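Local structure of Lin2960 protein (3OOP) at residues 43-47 with 94-98. The protein is of unknown function but belongs to the MarR family and so probably binds DNA as a transcription regulator. Numbering follows the deposited sequence.
Sequences LEGIE and LLSLT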
loop_
_atom_site.group_PDB
_atom_site.type_symbol
_atom_site.label_atom_id
_atom_site.label_comp_id
_atom_site.label_asym_id
_atom_site.label_seq_id
_atom_site.Cartn_x
_atom_site.Cartn_y
_atom_site.Cartn_z
ATOM N N LEU A 43 23.098 -11.728 -0.352
ATOM C CA LEU A 43 23.767 -12.463 -1.436
ATOM C C LEU A 43 23.337 -12.003 -2.823
ATOM O O LEU A 43 24.189 -11.758 -3.686
ATOM C CB LEU A 43 23.489 -13.963 -1.327
ATOM C CG LEU A 43 24.479 -14.930 -0.714
ATOM C CD1 LEU A 43 23.931 -16.346 -0.899
ATOM C CD2 LEU A 43 25.888 -14.812 -1.328
ATOM N N GLU A 44 22.019 -11.923 -3.029
ATOM C CA GLU A 44 21.421 -11.447 -4.282
ATOM C C GLU A 44 21.931 -10.048 -4.636
ATOM O O GLU A 44 22.251 -9.761 -5.797
ATOM C CB GLU A 44 19.884 -11.456 -4.154
ATOM C CG GLU A 44 19.128 -10.528 -5.106
ATOM C CD GLU A 44 17.771 -10.112 -4.556
ATOM O OE1 GLU A 44 17.521 -8.894 -4.437
ATOM O OE2 GLU A 44 16.954 -10.994 -4.230
ATOM N N GLY A 45 21.980 -9.172 -3.630
ATOM C CA GLY A 45 22.466 -7.806 -3.818
ATOM C C GLY A 45 23.926 -7.787 -4.210
ATOM O O GLY A 45 24.333 -7.020 -5.072
ATOM N N ILE A 46 24.725 -8.627 -3.559
ATOM C CA ILE A 46 26.136 -8.756 -3.920
ATOM C C ILE A 46 26.294 -9.273 -5.354
ATOM O O ILE A 46 27.031 -8.684 -6.147
ATOM C CB ILE A 46 26.933 -9.608 -2.894
ATOM C CG1 ILE A 46 26.909 -8.931 -1.516
ATOM C CG2 ILE A 46 28.382 -9.785 -3.357
ATOM C CD1 ILE A 46 27.490 -9.771 -0.359
ATOM N N GLU A 47 25.581 -10.345 -5.698
ATOM C CA GLU A 47 25.641 -10.882 -7.066
ATOM C C GLU A 47 25.291 -9.802 -8.080
ATOM O O GLU A 47 25.954 -9.688 -9.093
ATOM C CB GLU A 47 24.718 -12.102 -7.240
ATOM C CG GLU A 47 24.925 -12.885 -8.569
ATOM C CD GLU A 47 24.355 -12.188 -9.802
ATOM O OE1 GLU A 47 23.324 -11.480 -9.688
ATOM O OE2 GLU A 47 24.948 -12.359 -10.901
ATOM N N LEU A 94 35.346 -4.049 -0.266
ATOM C CA LEU A 94 34.390 -4.477 -1.285
ATOM C C LEU A 94 34.078 -5.971 -1.179
ATOM O O LEU A 94 34.963 -6.790 -0.921
ATOM C CB LEU A 94 34.912 -4.131 -2.685
ATOM C CG LEU A 94 35.254 -2.654 -2.945
ATOM C CD1 LEU A 94 35.918 -2.496 -4.292
ATOM C CD2 LEU A 94 34.024 -1.759 -2.841
ATOM N N LEU A 95 32.811 -6.310 -1.394
ATOM C CA LEU A 95 32.355 -7.691 -1.311
ATOM C C LEU A 95 32.068 -8.231 -2.702
ATOM O O LEU A 95 31.508 -7.524 -3.543
ATOM C CB LEU A 95 31.067 -7.775 -0.493
ATOM C CG LEU A 95 31.044 -7.029 0.839
ATOM C CD1 LEU A 95 29.610 -6.868 1.322
ATOM C CD2 LEU A 95 31.900 -7.764 1.838
ATOM N N SER A 96 32.451 -9.487 -2.921
ATOM C CA SER A 96 32.198 -10.184 -4.181
ATOM C C SER A 96 31.944 -11.652 -3.876
ATOM O O SER A 96 32.235 -12.110 -2.785
ATOM C CB SER A 96 33.396 -10.058 -5.121
ATOM O OG SER A 96 33.797 -8.708 -5.281
ATOM N N LEU A 97 31.423 -12.390 -4.848
ATOM C CA LEU A 97 31.137 -13.805 -4.643
ATOM C C LEU A 97 32.369 -14.685 -4.814
ATOM O O LEU A 97 33.239 -14.391 -5.633
ATOM C CB LEU A 97 30.055 -14.267 -5.631
ATOM C CG LEU A 97 28.707 -13.546 -5.618
ATOM C CD1 LEU A 97 27.842 -14.060 -6.762
ATOM C CD2 LEU A 97 27.991 -13.712 -4.293
ATOM N N THR A 98 32.422 -15.770 -4.044
ATOM C CA THR A 98 33.337 -16.872 -4.320
ATOM C C THR A 98 32.710 -17.774 -5.389
ATOM O O THR A 98 31.527 -17.625 -5.726
ATOM C CB THR A 98 33.577 -17.729 -3.065
ATOM O OG1 THR A 98 32.327 -18.284 -2.631
ATOM C CG2 THR A 98 34.183 -16.900 -1.931
#
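Leu97 pushes its isobutyl group against one turn of helix 37-49, overlapping three side chains there: its CD1 lies 3.6 Å from Glu47 CG, while its CD2 lies 3.8 Å from Leu43 CD2 and 4.1 Å from Ile46 CG2. Leu43 and Glu47 sit one turn apart, joined by the helical bond from Glu47 N to Leu43 O (2.8 Å), so the end of Leu97 rests along that turn. Ile46 is the residue of 43-47 whose CA-to-CB bond points toward the strand. Its CG2 covers the backbone, 3.9 Å from both Leu95 O and Ser96 CA, and its CD1 meets Leu95 CD1 at 4.0 Å. Ser96, between the two leucines, turns its CB away from the helix, so that only its backbone side is covered. The axes of segments 43-47 and 94-97 cross at 95°, 8.1 Å apart at closest approach. This is the packing of a helix of the winged helix-turn-helix domain on its small antiparallel sheet, where strand 94-97 lies between strand 52-53 and strand 81-84, its partner in the wing hairpin; Ile81 of the latter touches Leu43, Ile46 and Leu97. Right after the strand, Thr98 N-caps helix 99-119, its OG1 accepting from Gly101 N. Glu47 offers its aliphatic part to Leu97; its carboxylate leads away to a salt bridge with Arg109 of that helix. The chemistry is thus apolar, implying that within these two segments close fit and the burial of 252 Å², not directional polar bonds, bring this helix face and strand 94-97 together.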